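Local coordinates for protein probable polysaccharide deacetylase PDAA (PDB 1W1A) that removes the acetyl group from N-acetylmuramic acid residues of peptidoglycan, leading to the muramic delta-lactam of the spore cortex, at residues N117-H122 and R157-V162; I62-D67 and H85-T90. One frame throughout, in Å; residues are numbered along the deposited sequence.

Contact 1. Residues N117-H122 and R157-V162; sequences NHSFHH and RPPRGV. With CD (cadmium ion), chain C; NDG (2-acetamido-2-deoxy-alpha-D-glucopyranose), chain E.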
ATOM      1  N   ASN A 117       0.468   2.391   7.858  1.00 32.97           N
ATOM      2  CA  ASN A 117      -0.272   1.752   8.938  1.00 33.26           C
ATOM      3  C   ASN A 117      -1.364   0.810   8.409  1.00 33.88           C
ATOM      4  O   ASN A 117      -2.216   1.209   7.607  1.00 31.26           O
ATOM      5  CB  ASN A 117      -0.922   2.833   9.816  1.00 36.15           C
ATOM      6  CG  ASN A 117      -1.048   2.418  11.282  1.00 34.31           C
ATOM      7  OD1 ASN A 117      -1.449   1.297  11.606  1.00 32.66           O
ATOM      8  ND2 ASN A 117      -0.712   3.336  12.172  1.00 31.68           N
ATOM      9  N   HIS A 118      -1.336  -0.436   8.868  1.00 32.94           N
ATOM     10  CA  HIS A 118      -2.336  -1.411   8.461  1.00 33.47           C
ATOM     11  C   HIS A 118      -3.047  -1.919   9.726  1.00 34.87           C
ATOM     12  O   HIS A 118      -3.615  -3.018   9.748  1.00 33.66           O
ATOM     13  CB  HIS A 118      -1.663  -2.557   7.696  1.00 32.81           C
ATOM     14  CG  HIS A 118      -2.577  -3.273   6.751  1.00 33.44           C
ATOM     15  ND1 HIS A 118      -3.676  -2.669   6.179  1.00 36.26           N
ATOM     16  CD2 HIS A 118      -2.534  -4.531   6.247  1.00 34.04           C
ATOM     17  CE1 HIS A 118      -4.272  -3.522   5.364  1.00 35.71           C
ATOM     18  NE2 HIS A 118      -3.598  -4.659   5.386  1.00 38.31           N
ATOM     19  N   SER A 119      -3.003  -1.080  10.767  1.00 35.79           N
ATOM     20  CA  SER A 119      -3.607  -1.327  12.080  1.00 37.48           C
ATOM     21  C   SER A 119      -2.876  -2.413  12.851  1.00 38.53           C
ATOM     22  O   SER A 119      -2.231  -3.280  12.260  1.00 39.61           O
ATOM     23  CB  SER A 119      -5.082  -1.704  11.959  1.00 38.33           C
ATOM     24  OG  SER A 119      -5.231  -3.087  11.722  1.00 41.89           O
ATOM     25  N   PHE A 120      -2.997  -2.381  14.175  1.00 37.47           N
ATOM     26  CA  PHE A 120      -2.302  -3.354  14.995  1.00 37.18           C
ATOM     27  C   PHE A 120      -2.804  -4.786  14.916  1.00 37.27           C
ATOM     28  O   PHE A 120      -2.000  -5.697  14.733  1.00 37.33           O
ATOM     29  CB  PHE A 120      -2.264  -2.898  16.459  1.00 36.72           C
ATOM     30  CG  PHE A 120      -1.245  -3.638  17.286  1.00 35.60           C
ATOM     31  CD1 PHE A 120      -1.534  -4.884  17.811  1.00 34.91           C
ATOM     32  CD2 PHE A 120       0.030  -3.104  17.480  1.00 36.54           C
ATOM     33  CE1 PHE A 120      -0.568  -5.603  18.520  1.00 37.57           C
ATOM     34  CE2 PHE A 120       1.007  -3.810  18.185  1.00 37.42           C
ATOM     35  CZ  PHE A 120       0.703  -5.068  18.706  1.00 38.45           C
ATOM     36  N   HIS A 121      -4.116  -4.988  15.051  1.00 37.98           N
ATOM     37  CA  HIS A 121      -4.693  -6.335  15.008  1.00 38.33           C
ATOM     38  C   HIS A 121      -5.363  -6.649  13.676  1.00 40.11           C
ATOM     39  O   HIS A 121      -5.954  -7.711  13.515  1.00 39.85           O
ATOM     40  CB  HIS A 121      -5.733  -6.526  16.122  1.00 37.26           C
ATOM     41  CG  HIS A 121      -5.175  -6.387  17.503  1.00 38.57           C
ATOM     42  ND1 HIS A 121      -5.254  -5.214  18.225  1.00 38.88           N
ATOM     43  CD2 HIS A 121      -4.489  -7.260  18.278  1.00 35.96           C
ATOM     44  CE1 HIS A 121      -4.641  -5.372  19.383  1.00 37.64           C
ATOM     45  NE2 HIS A 121      -4.167  -6.603  19.440  1.00 36.09           N
ATOM     46  N   HIS A 122      -5.277  -5.722  12.731  1.00 41.01           N
ATOM     47  CA  HIS A 122      -5.888  -5.901  11.422  1.00 42.14           C
ATOM     48  C   HIS A 122      -7.393  -6.176  11.505  1.00 43.38           C
ATOM     49  O   HIS A 122      -7.927  -7.032  10.793  1.00 45.25           O
ATOM     50  CB  HIS A 122      -5.181  -7.029  10.659  1.00 41.10           C
ATOM     51  CG  HIS A 122      -5.444  -7.012   9.185  1.00 42.82           C
ATOM     52  ND1 HIS A 122      -6.395  -7.810   8.587  1.00 43.43           N
ATOM     53  CD2 HIS A 122      -4.916  -6.250   8.197  1.00 42.89           C
ATOM     54  CE1 HIS A 122      -6.443  -7.540   7.294  1.00 42.20           C
ATOM     55  NE2 HIS A 122      -5.557  -6.598   7.032  1.00 42.84           N
ATOM     56  N   ARG A 157      -3.932   2.256   5.435  1.00 35.65           N
ATOM     57  CA  ARG A 157      -4.634   1.417   4.492  1.00 36.06           C
ATOM     58  C   ARG A 157      -5.553   0.555   5.377  1.00 35.63           C
ATOM     59  O   ARG A 157      -5.088  -0.281   6.154  1.00 34.30           O
ATOM     60  CB  ARG A 157      -3.686   0.550   3.653  1.00 34.19           C
ATOM     61  CG  ARG A 157      -4.481  -0.092   2.504  1.00 36.53           C
ATOM     62  CD  ARG A 157      -3.639  -0.679   1.416  1.00 32.57           C
ATOM     63  NE  ARG A 157      -3.199   0.285   0.410  1.00 28.77           N
ATOM     64  CZ  ARG A 157      -2.060   0.131  -0.256  1.00 28.76           C
ATOM     65  NH1 ARG A 157      -1.306  -0.931   0.015  1.00 24.61           N
ATOM     66  NH2 ARG A 157      -1.676   1.011  -1.171  1.00 23.85           N
ATOM     67  N   PRO A 158      -6.871   0.786   5.292  1.00 35.75           N
ATOM     68  CA  PRO A 158      -7.873   0.057   6.076  1.00 37.23           C
ATOM     69  C   PRO A 158      -7.738  -1.460   6.011  1.00 40.15           C
ATOM     70  O   PRO A 158      -7.704  -2.052   4.923  1.00 39.89           O
ATOM     71  CB  PRO A 158      -9.200   0.539   5.490  1.00 35.44           C
ATOM     72  CG  PRO A 158      -8.883   1.929   5.039  1.00 36.87           C
ATOM     73  CD  PRO A 158      -7.518   1.760   4.392  1.00 36.96           C
ATOM     74  N   PRO A 159      -7.653  -2.112   7.184  1.00 41.56           N
ATOM     75  CA  PRO A 159      -7.525  -3.566   7.222  1.00 42.88           C
ATOM     76  C   PRO A 159      -8.678  -4.213   6.475  1.00 44.71           C
ATOM     77  O   PRO A 159      -9.832  -3.822   6.650  1.00 45.34           O
ATOM     78  CB  PRO A 159      -7.563  -3.876   8.711  1.00 42.91           C
ATOM     79  CG  PRO A 159      -6.953  -2.676   9.318  1.00 42.03           C
ATOM     80  CD  PRO A 159      -7.586  -1.548   8.542  1.00 40.83           C
ATOM     81  N   ARG A 160      -8.351  -5.191   5.632  1.00 46.71           N
ATOM     82  CA  ARG A 160      -9.341  -5.933   4.854  1.00 47.26           C
ATOM     83  C   ARG A 160      -9.895  -5.075   3.730  1.00 47.39           C
ATOM     84  O   ARG A 160     -10.801  -5.491   3.006  1.00 48.28           O
ATOM     85  CB  ARG A 160     -10.475  -6.413   5.778  1.00 50.08           C
ATOM     86  CG  ARG A 160      -9.965  -6.944   7.124  1.00 50.01           C
ATOM     87  CD  ARG A 160     -11.074  -7.295   8.092  1.00 54.09           C
ATOM     88  NE  ARG A 160     -10.536  -7.686   9.396  1.00 56.74           N
ATOM     89  CZ  ARG A 160     -11.211  -8.364  10.326  1.00 58.37           C
ATOM     90  NH1 ARG A 160     -12.469  -8.740  10.109  1.00 56.01           N
ATOM     91  NH2 ARG A 160     -10.624  -8.671  11.478  1.00 58.60           N
ATOM     92  N   GLY A 161      -9.334  -3.879   3.584  1.00 46.53           N
ATOM     93  CA  GLY A 161      -9.782  -2.964   2.546  1.00 44.28           C
ATOM     94  C   GLY A 161     -11.165  -2.412   2.828  1.00 42.51           C
ATOM     95  O   GLY A 161     -11.786  -1.783   1.970  1.00 41.29           O
ATOM     96  N   VAL A 162     -11.645  -2.639   4.045  1.00 40.87           N
ATOM     97  CA  VAL A 162     -12.971  -2.179   4.444  1.00 39.88           C
ATOM     98  C   VAL A 162     -12.915  -0.832   5.160  1.00 39.59           C
ATOM     99  O   VAL A 162     -12.022  -0.588   5.966  1.00 40.32           O
ATOM    100  CB  VAL A 162     -13.651  -3.211   5.378  1.00 39.35           C
ATOM    101  CG1 VAL A 162     -15.010  -2.706   5.821  1.00 37.24           C
ATOM    102  CG2 VAL A 162     -13.773  -4.546   4.665  1.00 39.00           C
TER
HETATM  103 CD    CD C1259      -2.989  -7.484  21.624  0.50 58.32          CD
HETATM  104  C1  NDG E1261      -6.102  -7.629   3.746  1.00 46.51           C
HETATM  105  C2  NDG E1261      -4.788  -7.561   2.966  1.00 46.18           C
HETATM  106  C3  NDG E1261      -4.930  -6.436   1.951  1.00 46.50           C
HETATM  107  C4  NDG E1261      -6.111  -6.753   1.002  1.00 48.57           C
HETATM  108  C5  NDG E1261      -7.406  -7.090   1.782  1.00 50.17           C
HETATM  109  C6  NDG E1261      -8.445  -7.721   0.868  1.00 51.52           C
HETATM  110  C7  NDG E1261      -2.767  -8.298   4.049  1.00 47.19           C
HETATM  111  C8  NDG E1261      -1.892  -8.193   5.287  1.00 47.52           C
HETATM  112  O5  NDG E1261      -7.156  -8.040   2.855  1.00 46.74           O
HETATM  113  O3  NDG E1261      -3.721  -6.283   1.224  1.00 41.34           O
HETATM  114  O4  NDG E1261      -6.368  -5.635   0.159  1.00 49.08           O
HETATM  115  O6  NDG E1261      -7.865  -8.746   0.065  1.00 56.38           O
HETATM  116  O7  NDG E1261      -2.628  -9.255   3.284  1.00 46.69           O
HETATM  117  N2  NDG E1261      -3.660  -7.331   3.850  1.00 45.91           N
HETATM  118  O1  NDG E1261      -6.416  -6.364   4.233  1.00 40.72           O
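H118 and H122, the divalent-metal ligands, are turned here to a bound sugar, R157 O holding H118 and P159 and R160 packing on H122, while the crystal's cadmium ion sits on H121 NE2. The segments carry the His-Ser-x-x-His and Arg-x-Pro signatures of the NodB-homology (CE4) fold, in loops that line the active site. R157 N donates an almost straight bond to N117 O (3.0 Å), tying the loops together. One residue on, H118 has its CG anti to the backbone N (chi1 -155°), swinging the ring across to 157-162. Its ND1 donates to R157 O at 2.8 Å, the oxygen lying in the ring plane, and the other ring nitrogen, NE2, accepts from N2 of the sugar. An alanine here would remove the ring and probably leave R157 O without this donor, the sugar amide without its acceptor and a metal site without one ligand. P159 fits between H122 and S119: its CB lies over one face of the H122 ring, 3.7 Å from the centroid, in a CH-pi contact, and its CG packs tightly on S119 CB (3.4 Å). The H122 ring edge reaches sugar O1, with NE2 at 2.9 Å, and R160 N donates to the same oxygen (2.7 Å). S119 OG bonds back to H118 O, while the S119 backbone N closes an Asx turn on OD1 of N117, whose ND2 donates to L137 O. The extended R160 side chain grips the H122 carbonyl side-on: NE (3.0 Å) and NH2 (3.2 Å) both donate to H122 O, which lies in the guanidinium plane.

Contact 2. Residues I62-D67 and H85-T90; sequences IYLTFD and HRVTGT. With NDG (2-acetamido-2-deoxy-alpha-D-glucopyranose), chain E.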
ATOM      1  N   ILE A  62       4.552   5.310 -11.516  1.00 35.14           N
ATOM      2  CA  ILE A  62       3.955   4.233 -10.725  1.00 35.74           C
ATOM      3  C   ILE A  62       4.473   4.318  -9.290  1.00 35.28           C
ATOM      4  O   ILE A  62       5.629   4.675  -9.065  1.00 36.04           O
ATOM      5  CB  ILE A  62       4.305   2.849 -11.308  1.00 34.01           C
ATOM      6  CG1 ILE A  62       3.526   2.631 -12.602  1.00 32.89           C
ATOM      7  CG2 ILE A  62       3.993   1.746 -10.305  1.00 31.21           C
ATOM      8  CD1 ILE A  62       3.904   1.359 -13.315  1.00 33.66           C
ATOM      9  N   TYR A  63       3.605   3.994  -8.335  1.00 33.25           N
ATOM     10  CA  TYR A  63       3.938   4.027  -6.915  1.00 33.25           C
ATOM     11  C   TYR A  63       3.799   2.627  -6.310  1.00 32.86           C
ATOM     12  O   TYR A  63       2.711   2.060  -6.295  1.00 32.50           O
ATOM     13  CB  TYR A  63       2.988   4.968  -6.172  1.00 34.02           C
ATOM     14  CG  TYR A  63       2.794   6.318  -6.830  1.00 36.10           C
ATOM     15  CD1 TYR A  63       3.661   7.383  -6.568  1.00 36.13           C
ATOM     16  CD2 TYR A  63       1.750   6.526  -7.727  1.00 35.04           C
ATOM     17  CE1 TYR A  63       3.488   8.620  -7.187  1.00 36.67           C
ATOM     18  CE2 TYR A  63       1.568   7.755  -8.353  1.00 35.67           C
ATOM     19  CZ  TYR A  63       2.437   8.798  -8.082  1.00 37.01           C
ATOM     20  OH  TYR A  63       2.253  10.006  -8.717  1.00 33.96           O
ATOM     21  N   LEU A  64       4.886   2.066  -5.804  1.00 29.41           N
ATOM     22  CA  LEU A  64       4.793   0.739  -5.212  1.00 29.86           C
ATOM     23  C   LEU A  64       4.434   0.757  -3.727  1.00 30.16           C
ATOM     24  O   LEU A  64       5.071   1.458  -2.927  1.00 30.47           O
ATOM     25  CB  LEU A  64       6.106  -0.016  -5.397  1.00 27.14           C
ATOM     26  CG  LEU A  64       6.593  -0.118  -6.839  1.00 28.59           C
ATOM     27  CD1 LEU A  64       7.762  -1.065  -6.883  1.00 26.18           C
ATOM     28  CD2 LEU A  64       5.461  -0.606  -7.754  1.00 30.23           C
ATOM     29  N   THR A  65       3.403  -0.007  -3.369  1.00 27.76           N
ATOM     30  CA  THR A  65       2.983  -0.119  -1.980  1.00 26.92           C
ATOM     31  C   THR A  65       2.816  -1.603  -1.702  1.00 28.07           C
ATOM     32  O   THR A  65       2.492  -2.384  -2.601  1.00 26.38           O
ATOM     33  CB  THR A  65       1.608   0.569  -1.690  1.00 28.98           C
ATOM     34  OG1 THR A  65       0.538  -0.327  -2.023  1.00 26.95           O
ATOM     35  CG2 THR A  65       1.457   1.860  -2.497  1.00 28.81           C
ATOM     36  N   PHE A  66       3.030  -1.982  -0.450  1.00 28.38           N
ATOM     37  CA  PHE A  66       2.887  -3.364  -0.035  1.00 26.81           C
ATOM     38  C   PHE A  66       2.049  -3.435   1.242  1.00 27.70           C
ATOM     39  O   PHE A  66       1.992  -2.469   1.996  1.00 26.17           O
ATOM     40  CB  PHE A  66       4.261  -3.970   0.248  1.00 25.28           C
ATOM     41  CG  PHE A  66       5.219  -3.883  -0.901  1.00 25.17           C
ATOM     42  CD1 PHE A  66       5.908  -2.696  -1.168  1.00 28.18           C
ATOM     43  CD2 PHE A  66       5.462  -4.998  -1.704  1.00 24.86           C
ATOM     44  CE1 PHE A  66       6.836  -2.632  -2.221  1.00 28.97           C
ATOM     45  CE2 PHE A  66       6.382  -4.945  -2.756  1.00 24.15           C
ATOM     46  CZ  PHE A  66       7.071  -3.765  -3.015  1.00 22.62           C
ATOM     47  N   ASP A  67       1.381  -4.569   1.462  1.00 27.75           N
ATOM     48  CA  ASP A  67       0.615  -4.797   2.691  1.00 27.48           C
ATOM     49  C   ASP A  67       1.362  -5.964   3.326  1.00 28.16           C
ATOM     50  O   ASP A  67       1.599  -6.978   2.671  1.00 29.08           O
ATOM     51  CB  ASP A  67      -0.832  -5.222   2.410  1.00 29.89           C
ATOM     52  CG  ASP A  67      -1.717  -4.063   1.953  1.00 34.73           C
ATOM     53  OD1 ASP A  67      -1.261  -2.898   1.979  1.00 35.57           O
ATOM     54  OD2 ASP A  67      -2.877  -4.324   1.566  1.00 35.11           O
ATOM     55  N   HIS A  85      17.017  -1.344  -7.940  1.00 36.57           N
ATOM     56  CA  HIS A  85      16.388  -0.374  -8.834  1.00 35.24           C
ATOM     57  C   HIS A  85      16.268   1.010  -8.216  1.00 34.88           C
ATOM     58  O   HIS A  85      15.752   1.931  -8.841  1.00 34.03           O
ATOM     59  CB  HIS A  85      14.992  -0.866  -9.231  1.00 34.47           C
ATOM     60  CG  HIS A  85      15.001  -2.159  -9.983  1.00 36.55           C
ATOM     61  ND1 HIS A  85      15.500  -2.271 -11.263  1.00 36.08           N
ATOM     62  CD2 HIS A  85      14.598  -3.404  -9.627  1.00 37.64           C
ATOM     63  CE1 HIS A  85      15.403  -3.528 -11.663  1.00 35.41           C
ATOM     64  NE2 HIS A  85      14.860  -4.235 -10.690  1.00 35.28           N
ATOM     65  N   ARG A  86      16.743   1.148  -6.985  1.00 35.09           N
ATOM     66  CA  ARG A  86      16.677   2.420  -6.272  1.00 34.39           C
ATOM     67  C   ARG A  86      15.246   2.974  -6.268  1.00 32.92           C
ATOM     68  O   ARG A  86      15.017   4.161  -6.496  1.00 33.38           O
ATOM     69  CB  ARG A  86      17.647   3.444  -6.894  1.00 34.78           C
ATOM     70  CG  ARG A  86      17.948   4.619  -5.961  1.00 34.48           C
ATOM     71  CD  ARG A  86      19.013   5.549  -6.512  1.00 34.87           C
ATOM     72  NE  ARG A  86      19.474   6.518  -5.514  1.00 32.94           N
ATOM     73  CZ  ARG A  86      20.256   6.218  -4.476  1.00 36.25           C
ATOM     74  NH1 ARG A  86      20.675   4.970  -4.285  1.00 32.04           N
ATOM     75  NH2 ARG A  86      20.628   7.171  -3.624  1.00 34.43           N
ATOM     76  N   VAL A  87      14.283   2.102  -6.000  1.00 32.02           N
ATOM     77  CA  VAL A  87      12.883   2.502  -5.946  1.00 30.62           C
ATOM     78  C   VAL A  87      12.433   2.533  -4.485  1.00 29.76           C
ATOM     79  O   VAL A  87      12.826   1.680  -3.702  1.00 30.77           O
ATOM     80  CB  VAL A  87      12.007   1.505  -6.737  1.00 32.23           C
ATOM     81  CG1 VAL A  87      10.522   1.834  -6.548  1.00 30.53           C
ATOM     82  CG2 VAL A  87      12.393   1.554  -8.223  1.00 30.97           C
ATOM     83  N   THR A  88      11.610   3.510  -4.114  1.00 29.23           N
ATOM     84  CA  THR A  88      11.143   3.606  -2.734  1.00 28.95           C
ATOM     85  C   THR A  88       9.744   3.020  -2.522  1.00 29.75           C
ATOM     86  O   THR A  88       8.756   3.522  -3.076  1.00 29.19           O
ATOM     87  CB  THR A  88      11.118   5.063  -2.240  1.00 29.22           C
ATOM     88  OG1 THR A  88      12.444   5.623  -2.301  1.00 32.73           O
ATOM     89  CG2 THR A  88      10.621   5.116  -0.793  1.00 26.59           C
ATOM     90  N   GLY A  89       9.670   1.969  -1.708  1.00 26.33           N
ATOM     91  CA  GLY A  89       8.395   1.336  -1.412  1.00 29.13           C
ATOM     92  C   GLY A  89       7.677   1.876  -0.179  1.00 30.22           C
ATOM     93  O   GLY A  89       8.266   2.542   0.675  1.00 29.26           O
ATOM     94  N   THR A  90       6.377   1.621  -0.098  1.00 31.88           N
ATOM     95  CA  THR A  90       5.603   2.054   1.061  1.00 31.47           C
ATOM     96  C   THR A  90       4.955   0.772   1.558  1.00 31.56           C
ATOM     97  O   THR A  90       4.096   0.197   0.890  1.00 31.78           O
ATOM     98  CB  THR A  90       4.545   3.104   0.690  1.00 29.58           C
ATOM     99  OG1 THR A  90       5.200   4.283   0.200  1.00 32.59           O
ATOM    100  CG2 THR A  90       3.704   3.474   1.904  1.00 28.25           C
TER
HETATM  101  C1  NDG E1261      -6.102  -7.629   3.746  1.00 46.51           C
HETATM  102  C2  NDG E1261      -4.788  -7.561   2.966  1.00 46.18           C
HETATM  103  C3  NDG E1261      -4.930  -6.436   1.951  1.00 46.50           C
HETATM  104  C4  NDG E1261      -6.111  -6.753   1.002  1.00 48.57           C
HETATM  105  C5  NDG E1261      -7.406  -7.090   1.782  1.00 50.17           C
HETATM  106  C6  NDG E1261      -8.445  -7.721   0.868  1.00 51.52           C
HETATM  107  C7  NDG E1261      -2.767  -8.298   4.049  1.00 47.19           C
HETATM  108  C8  NDG E1261      -1.892  -8.193   5.287  1.00 47.52           C
HETATM  109  O5  NDG E1261      -7.156  -8.040   2.855  1.00 46.74           O
HETATM  110  O3  NDG E1261      -3.721  -6.283   1.224  1.00 41.34           O
HETATM  111  O4  NDG E1261      -6.368  -5.635   0.159  1.00 49.08           O
HETATM  112  O6  NDG E1261      -7.865  -8.746   0.065  1.00 56.38           O
HETATM  113  O7  NDG E1261      -2.628  -9.255   3.284  1.00 46.69           O
HETATM  114  N2  NDG E1261      -3.660  -7.331   3.850  1.00 45.91           N
HETATM  115  O1  NDG E1261      -6.416  -6.364   4.233  1.00 40.72           O
HETATM  116  O   HOH W   1       6.126   3.770  -2.592  1.00 32.07           O
HETATM  117  O   HOH W   2       7.554   3.225  -5.803  1.00 34.12           O
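L64 and V87 meet at about a right angle, L64 CD1 reaching V87 CG1 at 4.0 Å in an apolar contact beside the strand. The L64 branch stands beside its backbone N (chi1 -55°), and F240 touches both side chains, with L226 of helix 222-235 also against L64. F66, two residues along the strand and on the same side as L64, turns the edge of its ring to 85-90: G89 CA lies near the ring plane, 4.3 Å from CE1, and T90 O is also at the edge. A CB on G89 would come to about 3.2 Å from F66 CE1, a tight fit; F66 also stacks on F91. T65 and T90 stand together on the opposite face of the sheet, both against I243 of helix 243-251. Their backbones run parallel and are joined by two bonds that straddle T65: T90 N donates to L64 O (3.1 Å), and F66 N to T90 O (2.8 Å). T65 CA also approaches that T90 carbonyl oxygen, at 3.1 Å, in a CA-H...O contact. Before T90 the two chains diverge, and water bridges the difference. One water donates to both L64 O and T88 O, and accepts from T90 OG1; a second accepts from L64 N (2.9 Å) and donates to T88 O, so the T88 carbonyl takes two water bonds. A Schellman motif at R86 ends the preceding helix 75-84, turning the chain towards T90. The arrangement is the first parallel strand pair of the NodB-homology barrel, a beta-alpha-beta unit whose leading strand carries the Thr-Phe-Asp signature and delivers D67, the proton acceptor by similarity, to the active site.

The two contacts have centres about 19 Å apart, yet they meet through R157 of contact 1. Its guanidinium bridges to strand 62-67: NH1 makes a salt bridge with D67 OD1 (2.8 Å), and NH2 probably a hydrogen bond with T65 OG1 (2.7 Å), a hydroxyl that also bonds Y213 O. The arginine is thereby likely to steady the carboxylate of D67, whose other oxygen, OD2, lies 3.9 Å from H118 NE2 in plain packing. Contact 1 bonds the bound sugar through H118, H122 and R160; in contact 2, D67 lies beside it, its OD2 modelled doubtfully close to the sugar O3. H216, the proton donor by similarity, also bonds the sugar.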